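Local coordinates for protein Afp3 (Serratia entomophila, PDB 6RBN) that probably serves as a sheath subunit of the anti-feeding prophage, a contractile injection system whose sheath surrounds an inner tube, at residues Trp288-Asn293 / Trp333-Gln338; Val306-Gln311 / Val321-Ser326; Ala396-Lys401 / Ala433-Ala438; Phe407-Lys412 / Ile427-Met432. All coordinates share one frame; numbering follows the deposited sequence.

Contact 1. Residues Trp288-Asn293 / Trp333-Gln338; sequences WKAPAN and WGSRTQ
No hydrogen bond joins A292 and N293 to W333, G334 and S335, although the touching parts of the two loops run 176° apart in direction, as the strands of an antiparallel sheet would. Small side chains make the contact instead. The methyl of A292 packs against the other backbone, its CB 3.7 Å from G334 O, and on its flank meets S335 CB. A290 adds a second methyl, with CB 3.9 Å from S335 OG. The S335 hydroxyl reaches this methyl because chi1 of 67° sets OG between the backbone N and the carbonyl carbon. At the far end the N293 amide brings OD1 to 3.2 Å from CZ3 of W333, a polar atom beside a ring carbon, with amide and ring planes 51° apart. Two features shape the loops. P291 centres an inverse gamma turn, and G334 takes a positive phi, in a region suited to glycine. The contact is buried packing within the part of the chain that belongs to the subtilisin-like sheath family. F272 of a neighbouring Afp2 chain packs on A292 and S335, so the contact borders a subunit interface. Within the chain, P291 rests on helix 271-284 and A290 on P348 of helix 347-364, while the W333 ring, just past strand 329-332, meets F325 of strand 322-325 edge-to-face.

Contact 2. Residues Val306-Gln311 / Val321-Ser326; sequences VTNEQQ and VIRHFS
N308 OD1 is gripped by two nitrogens of R323, NH1 at 3.0 Å and NH2 at 3.1 Å. The guanidinium presents its end to this single oxygen, and both nitrogens arrive from the same face of the amide plane; NH2 stands 50° above it, away from the lone-pair direction, while NH1 is less tilted. The N308 and R323 side chains cross at about a right angle. NH1 also points at Q311 OE1, where a second bond is modelled, although its length is too short to be relied on. The extended Q311 chain, with CG anti to its backbone N, carries the amide to the edge of the guanidinium. R323 bends at chi2 (-72°) and chi3 (-62°), which brings its guanidinium to the turn, with V306 O over one face, 3.2 Å from NE but at a poor angle for a bond. Beside this polar cluster V306 and V321 meet tip to tip, V306 CB 3.7 Å from V321 CG1, while V321 CG2 touches Q311 CG at 3.9 Å. T307 begins the short helix as its N-cap, its OG1 accepting a weak bond from Q310 N. The charge of R323 probably polarises the N308 carbonyl. V7 and P8 of a second copy of Afp3 pack on N308, Q311 and R323. The R323 bonds and the valine pair join helix 308-311 and its lead-in to strand 322-325, which pairs antiparallel with strand 329-332, R323 bonding V331 through the backbone.

Contact 3. Residues Ala396-Lys401 / Ala433-Ala438; sequences ALAGNK and AAVRPA
L397 and A398 meet A433 where the chain makes an inverse gamma turn centred on A398, in the C-terminal domain of the tail sheath family. The L397 side chain starts close to the other loop, its CB 3.7 Å from A433 O. With chi1 at -62°, CG lies beside the backbone N and anti to the carbonyl carbon. From there one methyl, CD2, stays near the same oxygen, 3.8 Å from A433 O, and also comes within 4.2 Å of A433 N; beyond the two loops CD2 reaches the sulphur of M432, with SD at 3.8 Å. CB and CD2 of the leucine thus both stay near A433 O, and W392 of helix 374-392 packs against the side chain as well. A398 has the other role. Its N donates to A433 O, the single hydrogen bond of the contact and nearly straight at 168°, although its modelled length is doubtful. The A398 methyl points toward segment 433-438 and meets the backbone of A434 and the side chain of V435. A434 itself leans away, on V349 and L352 of helix 347-364. Further along, P437 and A438 pair antiparallel with a strand of a neighbouring Afp2 chain, so this loop leads straight into an intersubunit sheet. Where the two loops part, V435 CB lies 3.7 Å from A398 CB.

Contact 4. Residues Phe407-Lys412 / Ile427-Met432; sequences FVRVGK and IIQVGM
F407 lays one face of its ring over G431, whose N sits 3.8 Å above the ring plane and over its centre. Chi1 of 65° sets CG between the backbone N and the carbonyl carbon, turning the ring across to the glycine, where CE1 is 3.6 Å from G431 CA. The guanidinium of R409 receives F407 CE2 on one face, offset toward its rim, and Q429 OE1 approaches it obliquely. The strands pair antiparallel. F407 with G431 and R409 with Q429 are hydrogen-bonded pairs, and V408 with V430 is a non-hydrogen-bonded pair between them. G431 N donates to F407 O at 3.2 Å, so the N-H of the residue facing the ring is spent on a carbonyl; the reverse bond, F407 N to G431 O, is weak. At the other pair R409 N reaches Q429 O at 3.0 Å and Q429 N reaches R409 O at 3.1 Å. Apolar contacts are made by V408, whose CG1 lies 4.0 Å from I428 CG2, the two side chains side by side. Residues 427-431 also pair in parallel with a strand of an Afp2 chain, extending the sheet between subunits, as in the interwoven strand mesh of contractile sheaths. R409 NH1 and Q429 OE1 bond S19 of another Afp2 chain, while apolar side chains meet both helix 374-392 and the first Afp2 chain, which implies that polar and apolar chemistry both serve the subunit interface.

In the fold
Contacts 1 and 2 are buried and belong to the subtilisin-like part of the chain; contact 3 is near the surface and contact 4 partly buried, both in the C-terminal domain. W333 joins the first pair, since its CB packs on R323 CG at 3.7 Å, and W288 of contact 1 touches A396 of contact 3, linking the two parts. Contacts 3 and 4 share the run from strand 425-432 into strand 437-446. Chemistry differs along this path: contact 1 has packing alone, contact 2 an arginine gripping a side-chain amide oxygen, contact 3 one backbone bond, and contact 4 regular strand pairing. Contacts 2 and 4 stand farthest apart, with centres about 44 Å from each other.

Contact 1. Residues Trp288-Asn293 / Trp333-Gln338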
loop_
_atom_site.group_PDB
_atom_site.type_symbol
_atom_site.label_atom_id
_atom_site.label_comp_id
_atom_site.label_asym_id
_atom_site.label_seq_id
_atom_site.Cartn_x
_atom_site.Cartn_y
_atom_site.Cartn_z
ATOM N N TRP D 288 -9.972 0.129 -55.876
ATOM C CA TRP D 288 -11.354 0.584 -55.861
ATOM C C TRP D 288 -11.537 1.939 -56.526
ATOM O O TRP D 288 -12.674 2.400 -56.649
ATOM C CB TRP D 288 -11.855 0.626 -54.418
ATOM C CG TRP D 288 -11.043 1.497 -53.521
ATOM C CD1 TRP D 288 -11.259 2.810 -53.245
ATOM C CD2 TRP D 288 -9.875 1.118 -52.788
ATOM N NE1 TRP D 288 -10.304 3.274 -52.377
ATOM C CE2 TRP D 288 -9.441 2.252 -52.083
ATOM C CE3 TRP D 288 -9.153 -0.071 -52.660
ATOM C CZ2 TRP D 288 -8.322 2.236 -51.261
ATOM C CZ3 TRP D 288 -8.047 -0.086 -51.843
ATOM C CH2 TRP D 288 -7.640 1.057 -51.156
ATOM N N LYS D 289 -10.453 2.576 -56.954
ATOM C CA LYS D 289 -10.515 3.832 -57.683
ATOM C C LYS D 289 -10.569 3.562 -59.181
ATOM O O LYS D 289 -9.850 2.698 -59.689
ATOM C CB LYS D 289 -9.301 4.698 -57.337
ATOM C CG LYS D 289 -9.174 5.989 -58.125
ATOM C CD LYS D 289 -10.305 6.943 -57.827
ATOM C CE LYS D 289 -10.083 8.271 -58.521
ATOM N NZ LYS D 289 -10.139 8.131 -60.000
ATOM N N ALA D 290 -11.433 4.292 -59.874
ATOM C CA ALA D 290 -11.564 4.146 -61.317
ATOM C C ALA D 290 -10.320 4.669 -62.022
ATOM O O ALA D 290 -9.954 5.833 -61.827
ATOM C CB ALA D 290 -12.800 4.885 -61.811
ATOM N N PRO D 291 -9.646 3.862 -62.831
ATOM C CA PRO D 291 -8.424 4.306 -63.536
ATOM C C PRO D 291 -8.740 5.087 -64.806
ATOM O O PRO D 291 -8.415 4.688 -65.927
ATOM C CB PRO D 291 -7.721 2.979 -63.827
ATOM C CG PRO D 291 -8.838 2.016 -63.972
ATOM C CD PRO D 291 -9.906 2.427 -63.027
ATOM N N ALA D 292 -9.395 6.241 -64.647
ATOM C CA ALA D 292 -9.911 6.934 -65.818
ATOM C C ALA D 292 -9.772 8.453 -65.744
ATOM O O ALA D 292 -10.633 9.167 -66.267
ATOM C CB ALA D 292 -11.370 6.552 -66.048
ATOM N N ASN D 293 -8.737 8.970 -65.090
ATOM C CA ASN D 293 -8.338 10.358 -65.290
ATOM C C ASN D 293 -6.827 10.498 -65.356
ATOM O O ASN D 293 -6.298 11.567 -65.037
ATOM C CB ASN D 293 -8.870 11.291 -64.200
ATOM C CG ASN D 293 -10.290 11.726 -64.444
ATOM O OD1 ASN D 293 -10.663 12.027 -65.568
ATOM N ND2 ASN D 293 -11.082 11.784 -63.387
ATOM N N TRP D 333 -10.374 7.777 -70.612
ATOM C CA TRP D 333 -11.671 8.393 -70.342
ATOM C C TRP D 333 -12.743 7.321 -70.504
ATOM O O TRP D 333 -13.270 7.121 -71.600
ATOM C CB TRP D 333 -11.884 9.569 -71.283
ATOM C CG TRP D 333 -12.989 10.493 -70.937
ATOM C CD1 TRP D 333 -14.194 10.589 -71.548
ATOM C CD2 TRP D 333 -12.978 11.489 -69.911
ATOM N NE1 TRP D 333 -14.947 11.574 -70.964
ATOM C CE2 TRP D 333 -14.220 12.139 -69.952
ATOM C CE3 TRP D 333 -12.042 11.884 -68.955
ATOM C CZ2 TRP D 333 -14.550 13.165 -69.077
ATOM C CZ3 TRP D 333 -12.373 12.902 -68.090
ATOM C CH2 TRP D 333 -13.615 13.530 -68.155
ATOM N N GLY D 334 -13.073 6.653 -69.403
ATOM C CA GLY D 334 -14.007 5.549 -69.422
ATOM C C GLY D 334 -13.525 4.406 -68.557
ATOM O O GLY D 334 -12.346 4.046 -68.608
ATOM N N SER D 335 -14.416 3.829 -67.756
ATOM C CA SER D 335 -14.044 2.766 -66.830
ATOM C C SER D 335 -15.109 1.675 -66.793
ATOM O O SER D 335 -15.522 1.217 -65.729
ATOM C CB SER D 335 -13.802 3.330 -65.435
ATOM O OG SER D 335 -15.007 3.825 -64.887
ATOM N N ARG D 336 -15.572 1.239 -67.960
ATOM C CA ARG D 336 -16.555 0.170 -68.049
ATOM C C ARG D 336 -15.944 -1.116 -68.589
ATOM O O ARG D 336 -14.970 -1.100 -69.342
ATOM C CB ARG D 336 -17.739 0.562 -68.931
ATOM C CG ARG D 336 -18.775 1.421 -68.247
ATOM C CD ARG D 336 -19.949 1.643 -69.174
ATOM N NE ARG D 336 -21.100 2.226 -68.494
ATOM C CZ ARG D 336 -21.315 3.527 -68.367
ATOM N NH1 ARG D 336 -20.441 4.382 -68.865
ATOM N NH2 ARG D 336 -22.389 3.973 -67.733
ATOM N N THR D 337 -16.547 -2.233 -68.186
ATOM C CA THR D 337 -16.217 -3.553 -68.697
ATOM C C THR D 337 -17.201 -3.945 -69.794
ATOM O O THR D 337 -18.114 -3.196 -70.147
ATOM C CB THR D 337 -16.236 -4.587 -67.571
ATOM O OG1 THR D 337 -17.546 -4.653 -67.001
ATOM C CG2 THR D 337 -15.246 -4.222 -66.488
ATOM N N GLN D 338 -17.020 -5.147 -70.340
ATOM C CA GLN D 338 -17.918 -5.659 -71.365
ATOM C C GLN D 338 -19.261 -6.113 -70.816
ATOM O O GLN D 338 -20.214 -6.248 -71.589
ATOM C CB GLN D 338 -17.260 -6.824 -72.100
ATOM C CG GLN D 338 -16.146 -6.420 -73.020
ATOM C CD GLN D 338 -16.658 -5.617 -74.181
ATOM O OE1 GLN D 338 -16.404 -4.430 -74.283
ATOM N NE2 GLN D 338 -17.409 -6.262 -75.056
#

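Contact 2. Residues Val306-Gln311 / Val321-Ser326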
loop_
_atom_site.group_PDB
_atom_site.type_symbol
_atom_site.label_atom_id
_atom_site.label_comp_id
_atom_site.label_asym_id
_atom_site.label_seq_id
_atom_site.Cartn_x
_atom_site.Cartn_y
_atom_site.Cartn_z
ATOM N N VAL D 306 -11.601 11.409 -81.178
ATOM C CA VAL D 306 -12.958 10.901 -81.013
ATOM C C VAL D 306 -13.843 11.998 -80.435
ATOM O O VAL D 306 -13.505 12.613 -79.421
ATOM C CB VAL D 306 -12.960 9.649 -80.124
ATOM C CG1 VAL D 306 -14.361 9.181 -79.840
ATOM C CG2 VAL D 306 -12.170 8.540 -80.784
ATOM N N THR D 307 -14.982 12.243 -81.082
ATOM C CA THR D 307 -15.931 13.246 -80.628
ATOM C C THR D 307 -16.794 12.692 -79.498
ATOM O O THR D 307 -16.656 11.542 -79.079
ATOM C CB THR D 307 -16.819 13.706 -81.780
ATOM O OG1 THR D 307 -17.677 12.632 -82.178
ATOM C CG2 THR D 307 -15.971 14.081 -82.961
ATOM N N ASN D 308 -17.701 13.533 -78.994
ATOM C CA ASN D 308 -18.638 13.076 -77.972
ATOM C C ASN D 308 -19.727 12.198 -78.572
ATOM O O ASN D 308 -20.172 11.233 -77.944
ATOM C CB ASN D 308 -19.271 14.266 -77.251
ATOM C CG ASN D 308 -18.302 14.978 -76.338
ATOM O OD1 ASN D 308 -17.485 14.350 -75.671
ATOM N ND2 ASN D 308 -18.402 16.298 -76.289
ATOM N N GLU D 309 -20.166 12.514 -79.794
ATOM C CA GLU D 309 -21.344 11.863 -80.354
ATOM C C GLU D 309 -21.063 10.420 -80.751
ATOM O O GLU D 309 -21.972 9.584 -80.753
ATOM C CB GLU D 309 -21.865 12.659 -81.552
ATOM C CG GLU D 309 -22.524 13.969 -81.167
ATOM C CD GLU D 309 -21.538 15.103 -80.996
ATOM O OE1 GLU D 309 -20.346 14.924 -81.320
ATOM O OE2 GLU D 309 -21.954 16.168 -80.504
ATOM N N GLN D 310 -19.818 10.109 -81.106
ATOM C CA GLN D 310 -19.470 8.717 -81.359
ATOM C C GLN D 310 -19.043 8.010 -80.079
ATOM O O GLN D 310 -19.064 6.777 -80.014
ATOM C CB GLN D 310 -18.413 8.618 -82.458
ATOM C CG GLN D 310 -17.144 9.376 -82.231
ATOM C CD GLN D 310 -16.236 9.283 -83.429
ATOM O OE1 GLN D 310 -16.517 8.556 -84.379
ATOM N NE2 GLN D 310 -15.154 10.045 -83.411
ATOM N N GLN D 311 -18.644 8.757 -79.050
ATOM C CA GLN D 311 -18.462 8.117 -77.753
ATOM C C GLN D 311 -19.801 7.837 -77.083
ATOM O O GLN D 311 -19.905 6.896 -76.288
ATOM C CB GLN D 311 -17.570 8.975 -76.849
ATOM C CG GLN D 311 -17.110 8.262 -75.581
ATOM C CD GLN D 311 -16.177 9.079 -74.728
ATOM O OE1 GLN D 311 -15.861 10.223 -75.048
ATOM N NE2 GLN D 311 -15.726 8.494 -73.627
ATOM N N VAL D 321 -12.852 5.173 -74.349
ATOM C CA VAL D 321 -12.107 5.954 -75.326
ATOM C C VAL D 321 -10.982 6.740 -74.653
ATOM O O VAL D 321 -11.153 7.344 -73.596
ATOM C CB VAL D 321 -13.075 6.884 -76.075
ATOM C CG1 VAL D 321 -12.344 7.727 -77.064
ATOM C CG2 VAL D 321 -14.152 6.069 -76.765
ATOM N N ILE D 322 -9.802 6.706 -75.273
ATOM C CA ILE D 322 -8.704 7.613 -74.952
ATOM C C ILE D 322 -9.008 8.952 -75.612
ATOM O O ILE D 322 -8.987 9.061 -76.842
ATOM C CB ILE D 322 -7.360 7.062 -75.449
ATOM C CG1 ILE D 322 -7.124 5.641 -74.944
ATOM C CG2 ILE D 322 -6.234 7.972 -75.010
ATOM C CD1 ILE D 322 -7.035 5.531 -73.461
ATOM N N ARG D 323 -9.280 9.971 -74.807
ATOM C CA ARG D 323 -9.664 11.283 -75.304
ATOM C C ARG D 323 -8.496 12.253 -75.221
ATOM O O ARG D 323 -7.548 12.058 -74.458
ATOM C CB ARG D 323 -10.848 11.843 -74.510
ATOM C CG ARG D 323 -12.137 11.082 -74.692
ATOM C CD ARG D 323 -12.717 11.318 -76.065
ATOM N NE ARG D 323 -13.038 12.725 -76.277
ATOM C CZ ARG D 323 -14.190 13.288 -75.929
ATOM N NH1 ARG D 323 -15.136 12.563 -75.356
ATOM N NH2 ARG D 323 -14.396 14.574 -76.159
ATOM N N HIS D 324 -8.576 13.309 -76.021
ATOM C CA HIS D 324 -7.611 14.397 -75.983
ATOM C C HIS D 324 -8.276 15.651 -75.442
ATOM O O HIS D 324 -9.278 16.117 -75.993
ATOM C CB HIS D 324 -7.021 14.679 -77.364
ATOM C CG HIS D 324 -5.919 15.694 -77.347
ATOM N ND1 HIS D 324 -6.156 17.050 -77.408
ATOM C CD2 HIS D 324 -4.577 15.550 -77.269
ATOM C CE1 HIS D 324 -5.007 17.697 -77.368
ATOM N NE2 HIS D 324 -4.031 16.811 -77.285
ATOM N N PHE D 325 -7.723 16.187 -74.363
ATOM C CA PHE D 325 -8.131 17.467 -73.808
ATOM C C PHE D 325 -6.979 18.443 -73.976
ATOM O O PHE D 325 -5.817 18.069 -73.785
ATOM C CB PHE D 325 -8.520 17.325 -72.338
ATOM C CG PHE D 325 -9.741 16.484 -72.122
ATOM C CD1 PHE D 325 -11.004 17.016 -72.306
ATOM C CD2 PHE D 325 -9.625 15.159 -71.747
ATOM C CE1 PHE D 325 -12.129 16.242 -72.113
ATOM C CE2 PHE D 325 -10.745 14.382 -71.556
ATOM C CZ PHE D 325 -11.998 14.926 -71.738
ATOM N N SER D 326 -7.300 19.684 -74.349
ATOM C CA SER D 326 -6.267 20.631 -74.758
ATOM C C SER D 326 -5.432 21.099 -73.575
ATOM O O SER D 326 -4.226 21.340 -73.713
ATOM C CB SER D 326 -6.906 21.825 -75.462
ATOM O OG SER D 326 -7.700 22.571 -74.559
#

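Contact 3. Residues Ala396-Lys401 / Ala433-Ala438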
loop_
_atom_site.group_PDB
_atom_site.type_symbol
_atom_site.label_atom_id
_atom_site.label_comp_id
_atom_site.label_asym_id
_atom_site.label_seq_id
_atom_site.Cartn_x
_atom_site.Cartn_y
_atom_site.Cartn_z
ATOM N N ALA D 396 -12.168 1.237 -49.134
ATOM C CA ALA D 396 -12.481 0.375 -50.268
ATOM C C ALA D 396 -13.956 0.008 -50.314
ATOM O O ALA D 396 -14.563 0.011 -51.389
ATOM C CB ALA D 396 -11.635 -0.895 -50.217
ATOM N N LEU D 397 -14.544 -0.314 -49.172
ATOM C CA LEU D 397 -15.905 -0.815 -49.126
ATOM C C LEU D 397 -16.877 0.308 -48.802
ATOM O O LEU D 397 -16.562 1.236 -48.055
ATOM C CB LEU D 397 -16.025 -1.934 -48.095
ATOM C CG LEU D 397 -15.161 -3.152 -48.416
ATOM C CD1 LEU D 397 -15.242 -4.173 -47.304
ATOM C CD2 LEU D 397 -15.569 -3.761 -49.736
ATOM N N ALA D 398 -18.075 0.212 -49.376
ATOM C CA ALA D 398 -19.092 1.251 -49.242
ATOM C C ALA D 398 -19.967 0.926 -48.040
ATOM O O ALA D 398 -21.025 0.311 -48.150
ATOM C CB ALA D 398 -19.917 1.367 -50.515
ATOM N N GLY D 399 -19.509 1.359 -46.872
ATOM C CA GLY D 399 -20.269 1.178 -45.656
ATOM C C GLY D 399 -20.068 2.348 -44.715
ATOM O O GLY D 399 -19.223 3.214 -44.935
ATOM N N ASN D 400 -20.866 2.346 -43.655
ATOM C CA ASN D 400 -20.789 3.366 -42.628
ATOM C C ASN D 400 -20.733 2.776 -41.228
ATOM O O ASN D 400 -20.593 3.534 -40.264
ATOM C CB ASN D 400 -21.995 4.312 -42.733
ATOM C CG ASN D 400 -21.688 5.720 -42.267
ATOM O OD1 ASN D 400 -22.446 6.646 -42.546
ATOM N ND2 ASN D 400 -20.570 5.895 -41.575
ATOM N N LYS D 401 -20.826 1.454 -41.087
ATOM C CA LYS D 401 -20.952 0.813 -39.792
ATOM C C LYS D 401 -20.015 -0.379 -39.636
ATOM O O LYS D 401 -19.740 -0.768 -38.495
ATOM C CB LYS D 401 -22.413 0.367 -39.580
ATOM C CG LYS D 401 -22.822 -0.035 -38.168
ATOM C CD LYS D 401 -22.808 1.169 -37.244
ATOM C CE LYS D 401 -23.188 0.788 -35.825
ATOM N NZ LYS D 401 -24.605 0.344 -35.713
ATOM N N ALA D 433 -19.568 -4.805 -50.250
ATOM C CA ALA D 433 -20.361 -3.723 -50.822
ATOM C C ALA D 433 -19.409 -2.639 -51.307
ATOM O O ALA D 433 -18.781 -1.958 -50.492
ATOM C CB ALA D 433 -21.351 -3.162 -49.805
ATOM N N ALA D 434 -19.311 -2.472 -52.619
ATOM C CA ALA D 434 -18.414 -1.502 -53.222
ATOM C C ALA D 434 -19.163 -0.231 -53.600
ATOM O O ALA D 434 -20.393 -0.205 -53.684
ATOM C CB ALA D 434 -17.734 -2.092 -54.459
ATOM N N VAL D 435 -18.400 0.834 -53.825
ATOM C CA VAL D 435 -18.935 2.135 -54.201
ATOM C C VAL D 435 -18.678 2.347 -55.690
ATOM O O VAL D 435 -17.662 1.894 -56.230
ATOM C CB VAL D 435 -18.330 3.256 -53.322
ATOM C CG1 VAL D 435 -16.822 3.391 -53.508
ATOM C CG2 VAL D 435 -19.042 4.590 -53.526
ATOM N N ARG D 436 -19.650 2.991 -56.379
ATOM C CA ARG D 436 -19.594 3.212 -57.813
ATOM C C ARG D 436 -19.157 4.639 -58.122
ATOM O O ARG D 436 -19.500 5.570 -57.388
ATOM C CB ARG D 436 -20.960 2.945 -58.456
ATOM C CG ARG D 436 -21.288 1.476 -58.665
ATOM C CD ARG D 436 -22.010 0.881 -57.476
ATOM N NE ARG D 436 -22.514 -0.455 -57.765
ATOM C CZ ARG D 436 -21.866 -1.572 -57.463
ATOM N NH1 ARG D 436 -20.694 -1.512 -56.855
ATOM N NH2 ARG D 436 -22.393 -2.751 -57.763
ATOM N N PRO D 437 -18.397 4.852 -59.194
ATOM C CA PRO D 437 -17.894 6.194 -59.489
ATOM C C PRO D 437 -18.958 7.103 -60.087
ATOM O O PRO D 437 -19.965 6.660 -60.637
ATOM C CB PRO D 437 -16.775 5.934 -60.500
ATOM C CG PRO D 437 -17.165 4.681 -61.160
ATOM C CD PRO D 437 -17.830 3.849 -60.111
ATOM N N ALA D 438 -18.706 8.405 -59.962
ATOM C CA ALA D 438 -19.542 9.440 -60.560
ATOM C C ALA D 438 -18.993 9.756 -61.940
ATOM O O ALA D 438 -17.936 10.380 -62.066
ATOM C CB ALA D 438 -19.562 10.703 -59.705
#

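Contact 4. Residues Phe407-Lys412 / Ile427-Met432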
loop_
_atom_site.group_PDB
_atom_site.type_symbol
_atom_site.label_atom_id
_atom_site.label_comp_id
_atom_site.label_asym_id
_atom_site.label_seq_id
_atom_site.Cartn_x
_atom_site.Cartn_y
_atom_site.Cartn_z
ATOM N N PHE D 407 -19.684 -9.163 -44.552
ATOM C CA PHE D 407 -20.027 -10.213 -43.604
ATOM C C PHE D 407 -19.245 -11.466 -43.967
ATOM O O PHE D 407 -18.954 -11.710 -45.139
ATOM C CB PHE D 407 -21.537 -10.515 -43.577
ATOM C CG PHE D 407 -22.084 -11.094 -44.857
ATOM C CD1 PHE D 407 -22.501 -10.263 -45.878
ATOM C CD2 PHE D 407 -22.235 -12.464 -45.015
ATOM C CE1 PHE D 407 -23.015 -10.786 -47.045
ATOM C CE2 PHE D 407 -22.741 -12.989 -46.182
ATOM C CZ PHE D 407 -23.134 -12.149 -47.194
ATOM N N VAL D 408 -18.900 -12.257 -42.954
ATOM C CA VAL D 408 -18.285 -13.567 -43.139
ATOM C C VAL D 408 -19.109 -14.577 -42.353
ATOM O O VAL D 408 -19.401 -14.356 -41.174
ATOM C CB VAL D 408 -16.814 -13.597 -42.672
ATOM C CG1 VAL D 408 -16.195 -14.950 -42.965
ATOM C CG2 VAL D 408 -16.002 -12.495 -43.313
ATOM N N ARG D 409 -19.491 -15.677 -43.000
ATOM C CA ARG D 409 -20.328 -16.695 -42.379
ATOM C C ARG D 409 -19.729 -18.075 -42.598
ATOM O O ARG D 409 -19.380 -18.437 -43.723
ATOM C CB ARG D 409 -21.747 -16.663 -42.945
ATOM C CG ARG D 409 -22.509 -15.406 -42.612
ATOM C CD ARG D 409 -23.853 -15.385 -43.296
ATOM N NE ARG D 409 -24.537 -14.119 -43.066
ATOM C CZ ARG D 409 -25.682 -13.774 -43.642
ATOM N NH1 ARG D 409 -26.274 -14.600 -44.490
ATOM N NH2 ARG D 409 -26.232 -12.598 -43.375
ATOM N N VAL D 410 -19.625 -18.842 -41.515
ATOM C CA VAL D 410 -19.182 -20.230 -41.575
ATOM C C VAL D 410 -19.778 -20.952 -40.372
ATOM O O VAL D 410 -19.994 -20.353 -39.313
ATOM C CB VAL D 410 -17.635 -20.321 -41.637
ATOM C CG1 VAL D 410 -16.983 -19.823 -40.359
ATOM C CG2 VAL D 410 -17.165 -21.729 -41.991
ATOM N N GLY D 411 -20.113 -22.223 -40.560
ATOM C CA GLY D 411 -20.672 -23.010 -39.479
ATOM C C GLY D 411 -21.019 -24.393 -39.983
ATOM O O GLY D 411 -20.673 -24.762 -41.104
ATOM N N LYS D 412 -21.720 -25.162 -39.153
ATOM C CA LYS D 412 -22.178 -26.469 -39.606
ATOM C C LYS D 412 -23.656 -26.487 -39.950
ATOM O O LYS D 412 -24.036 -27.092 -40.953
ATOM C CB LYS D 412 -21.882 -27.544 -38.555
ATOM C CG LYS D 412 -22.170 -28.956 -39.050
ATOM C CD LYS D 412 -21.645 -30.019 -38.114
ATOM C CE LYS D 412 -22.497 -30.155 -36.875
ATOM N NZ LYS D 412 -22.024 -31.294 -36.042
ATOM N N ILE D 427 -17.088 -24.541 -46.406
ATOM C CA ILE D 427 -17.770 -23.613 -47.299
ATOM C C ILE D 427 -18.022 -22.316 -46.550
ATOM O O ILE D 427 -18.616 -22.323 -45.468
ATOM C CB ILE D 427 -19.084 -24.208 -47.837
ATOM C CG1 ILE D 427 -18.791 -25.429 -48.701
ATOM C CG2 ILE D 427 -19.851 -23.179 -48.639
ATOM C CD1 ILE D 427 -20.011 -26.171 -49.127
ATOM N N ILE D 428 -17.560 -21.209 -47.126
ATOM C CA ILE D 428 -17.558 -19.898 -46.490
ATOM C C ILE D 428 -18.330 -18.947 -47.387
ATOM O O ILE D 428 -18.119 -18.934 -48.604
ATOM C CB ILE D 428 -16.122 -19.390 -46.295
ATOM C CG1 ILE D 428 -15.287 -20.440 -45.580
ATOM C CG2 ILE D 428 -16.108 -18.116 -45.481
ATOM C CD1 ILE D 428 -13.848 -20.291 -45.855
ATOM N N GLN D 429 -19.212 -18.149 -46.799
ATOM C CA GLN D 429 -19.954 -17.135 -47.538
ATOM C C GLN D 429 -19.433 -15.761 -47.161
ATOM O O GLN D 429 -19.586 -15.326 -46.016
ATOM C CB GLN D 429 -21.451 -17.238 -47.267
ATOM C CG GLN D 429 -22.079 -18.471 -47.857
ATOM C CD GLN D 429 -23.550 -18.559 -47.558
ATOM O OE1 GLN D 429 -24.100 -17.708 -46.864
ATOM N NE2 GLN D 429 -24.197 -19.597 -48.066
ATOM N N VAL D 430 -18.822 -15.079 -48.125
ATOM C CA VAL D 430 -18.260 -13.751 -47.942
ATOM C C VAL D 430 -19.006 -12.792 -48.856
ATOM O O VAL D 430 -19.212 -13.086 -50.037
ATOM C CB VAL D 430 -16.747 -13.743 -48.250
ATOM C CG1 VAL D 430 -16.163 -12.359 -48.083
ATOM C CG2 VAL D 430 -16.019 -14.738 -47.376
ATOM N N GLY D 431 -19.423 -11.660 -48.312
ATOM C CA GLY D 431 -20.064 -10.630 -49.107
ATOM C C GLY D 431 -19.410 -9.290 -48.856
ATOM O O GLY D 431 -18.839 -9.048 -47.795
ATOM N N MET D 432 -19.479 -8.422 -49.864
ATOM C CA MET D 432 -18.923 -7.080 -49.778
ATOM C C MET D 432 -19.863 -6.089 -50.441
ATOM O O MET D 432 -20.824 -6.467 -51.113
ATOM C CB MET D 432 -17.538 -6.988 -50.427
ATOM C CG MET D 432 -16.420 -7.604 -49.621
ATOM S SD MET D 432 -14.825 -7.424 -50.427
ATOM C CE MET D 432 -14.924 -8.734 -51.628
#